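PDB 2FI0: conserved domain protein from Streptococcus pneumoniae, which is of unknown function but folds as a small, helix-rich single-chain domain of the DUF1858 family. Local coordinates for residues Asp20-Val25 and Asn73-Ile78. Numbering follows the deposited sequence.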
loop_
_atom_site.group_PDB
_atom_site.type_symbol
_atom_site.label_atom_id
_atom_site.label_comp_id
_atom_site.label_asym_id
_atom_site.label_seq_id
_atom_site.Cartn_x
_atom_site.Cartn_y
_atom_site.Cartn_z
ATOM N N ASP A 20 -7.342 -4.351 3.959
ATOM C CA ASP A 20 -8.616 -5.033 4.137
ATOM C C ASP A 20 -9.057 -5.758 2.870
ATOM O O ASP A 20 -9.524 -6.890 2.929
ATOM C CB ASP A 20 -9.710 -4.038 4.560
ATOM C CG ASP A 20 -9.559 -3.569 6.004
ATOM O OD1 ASP A 20 -8.859 -4.236 6.806
ATOM O OD2 ASP A 20 -10.155 -2.526 6.340
ATOM N N LYS A 21 -8.900 -5.102 1.721
ATOM C CA LYS A 21 -9.290 -5.713 0.459
ATOM C C LYS A 21 -8.270 -6.762 0.012
ATOM O O LYS A 21 -8.651 -7.794 -0.542
ATOM C CB LYS A 21 -9.470 -4.640 -0.609
ATOM C CG LYS A 21 -9.934 -5.178 -1.944
ATOM C CD LYS A 21 -10.429 -4.049 -2.856
ATOM C CE LYS A 21 -11.604 -4.514 -3.726
ATOM N NZ LYS A 21 -12.561 -3.385 -3.905
ATOM N N HIS A 22 -6.989 -6.509 0.273
ATOM C CA HIS A 22 -5.908 -7.404 -0.148
ATOM C C HIS A 22 -5.000 -7.810 1.024
ATOM O O HIS A 22 -3.884 -7.286 1.135
ATOM C CB HIS A 22 -5.043 -6.709 -1.207
ATOM C CG HIS A 22 -5.800 -6.239 -2.409
ATOM N ND1 HIS A 22 -6.118 -4.914 -2.610
ATOM C CD2 HIS A 22 -6.291 -6.910 -3.480
ATOM C CE1 HIS A 22 -6.771 -4.788 -3.751
ATOM N NE2 HIS A 22 -6.882 -5.982 -4.303
ATOM N N PRO A 23 -5.459 -8.737 1.900
ATOM C CA PRO A 23 -4.641 -9.121 3.071
ATOM C C PRO A 23 -3.219 -9.575 2.709
ATOM O O PRO A 23 -2.275 -9.283 3.433
ATOM C CB PRO A 23 -5.440 -10.262 3.728
ATOM C CG PRO A 23 -6.837 -10.144 3.204
ATOM C CD PRO A 23 -6.762 -9.424 1.871
ATOM N N GLU A 24 -3.081 -10.250 1.574
ATOM C CA GLU A 24 -1.777 -10.729 1.067
ATOM C C GLU A 24 -0.775 -9.615 0.733
ATOM O O GLU A 24 0.431 -9.871 0.648
ATOM C CB GLU A 24 -1.940 -11.580 -0.207
ATOM C CG GLU A 24 -3.373 -12.025 -0.560
ATOM C CD GLU A 24 -4.235 -10.892 -1.162
ATOM O OE1 GLU A 24 -5.441 -10.833 -0.783
ATOM O OE2 GLU A 24 -3.718 -10.085 -1.998
ATOM N N VAL A 25 -1.255 -8.397 0.502
ATOM C CA VAL A 25 -0.352 -7.302 0.148
ATOM C C VAL A 25 0.411 -6.757 1.363
ATOM O O VAL A 25 1.421 -6.088 1.188
ATOM C CB VAL A 25 -1.092 -6.159 -0.596
ATOM C CG1 VAL A 25 -1.754 -5.199 0.376
ATOM C CG2 VAL A 25 -0.125 -5.405 -1.533
ATOM N N ASN A 73 4.660 -8.236 -8.058
ATOM C CA ASN A 73 3.961 -9.227 -7.252
ATOM C C ASN A 73 2.507 -9.452 -7.707
ATOM O O ASN A 73 1.708 -10.051 -6.993
ATOM C CB ASN A 73 4.036 -8.829 -5.783
ATOM C CG ASN A 73 5.423 -9.032 -5.194
ATOM O OD1 ASN A 73 5.800 -10.155 -4.828
ATOM N ND2 ASN A 73 6.198 -7.944 -5.098
ATOM N N GLY A 74 2.165 -8.967 -8.893
ATOM C CA GLY A 74 0.889 -9.304 -9.527
ATOM C C GLY A 74 -0.198 -8.239 -9.506
ATOM O O GLY A 74 -1.309 -8.473 -9.997
ATOM N N TYR A 75 0.105 -7.065 -8.973
ATOM C CA TYR A 75 -0.906 -6.033 -8.816
ATOM C C TYR A 75 -0.876 -5.019 -9.947
ATOM O O TYR A 75 0.157 -4.764 -10.542
ATOM C CB TYR A 75 -0.756 -5.343 -7.464
ATOM C CG TYR A 75 -0.940 -6.290 -6.303
ATOM C CD1 TYR A 75 -2.210 -6.547 -5.788
ATOM C CD2 TYR A 75 0.144 -6.936 -5.729
ATOM C CE1 TYR A 75 -2.388 -7.420 -4.730
ATOM C CE2 TYR A 75 -0.021 -7.818 -4.683
ATOM C CZ TYR A 75 -1.289 -8.060 -4.184
ATOM O OH TYR A 75 -1.461 -8.917 -3.129
ATOM N N GLU A 76 -2.041 -4.451 -10.223
ATOM C CA GLU A 76 -2.188 -3.305 -11.084
ATOM C C GLU A 76 -2.454 -2.084 -10.228
ATOM O O GLU A 76 -3.345 -2.098 -9.398
ATOM C CB GLU A 76 -3.363 -3.539 -12.033
ATOM C CG GLU A 76 -3.196 -2.866 -13.364
ATOM C CD GLU A 76 -2.059 -3.486 -14.181
ATOM O OE1 GLU A 76 -2.094 -4.717 -14.432
ATOM O OE2 GLU A 76 -1.135 -2.734 -14.541
ATOM N N VAL A 77 -1.692 -1.012 -10.456
ATOM C CA VAL A 77 -1.742 0.147 -9.604
ATOM C C VAL A 77 -2.545 1.280 -10.232
ATOM O O VAL A 77 -2.382 1.579 -11.397
ATOM C CB VAL A 77 -0.328 0.618 -9.292
ATOM C CG1 VAL A 77 -0.362 1.858 -8.413
ATOM C CG2 VAL A 77 0.456 -0.512 -8.618
ATOM N N ILE A 78 -3.406 1.919 -9.446
ATOM C CA ILE A 78 -4.162 3.077 -9.917
ATOM C C ILE A 78 -4.045 4.196 -8.899
ATOM O O ILE A 78 -3.480 3.996 -7.836
ATOM C CB ILE A 78 -5.656 2.728 -10.209
ATOM C CG1 ILE A 78 -6.411 2.325 -8.936
ATOM C CG2 ILE A 78 -5.751 1.600 -11.250
ATOM C CD1 ILE A 78 -7.902 2.136 -9.165
#
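His22 meets Tyr75 in a T-shaped stack. The edge of the Tyr75 ring is turned toward the face of the imidazole, with the planes at 84° and the centroids 5.8 Å apart. The nearest atoms are His22 CD2 and Tyr75 CE1, at 4.1 Å. His22 is where the chain leaves helix 15-21. Its CG lies anti to its own carbonyl carbon, which directs the imidazole to the tyrosine. Lys21 CG lies over one face of the imidazole, near its rim.

Glu24 provides the polar part of the contact. Tyr75 OH donates a hydrogen bond to Glu24 OE2 at 2.8 Å, and OE2 accepts it on its anti lone pair. The carboxylate lies nearly in the plane of the phenol, 14° from it, and OE2 sits at the ring edge. The Glu24 chain is bent at chi2 (76°), bringing the carboxylate back to the hydroxyl. The tyrosine is buried, and this bond takes up the proton of its hydroxyl.

Val25 puts CG2 over one face of the same ring. This methyl makes a CH-pi contact 4.2 Å from the Tyr75 ring centroid, displaced toward the hydroxyl end, where it lies 3.9 Å from Tyr75 CZ. The Val25 backbone N bonds to His22 O at 2.9 Å, closing the turn that groups these three residues around the phenol.

Tyr75 follows Gly74, the C-prime residue of the Schellman motif that ends helix 63-72. Tyr75 also packs on Ile9 and Ile28, while Val25 touches Ile9 and Leu70. Strand 76-78 pairs in parallel with strand 8-10. The Schellman motif thus ends helix 63-72 and sends the chain into strand 76-78 of this small helix-rich domain, with Tyr75 at the junction packed against the turn between helices 15-21 and 26-29.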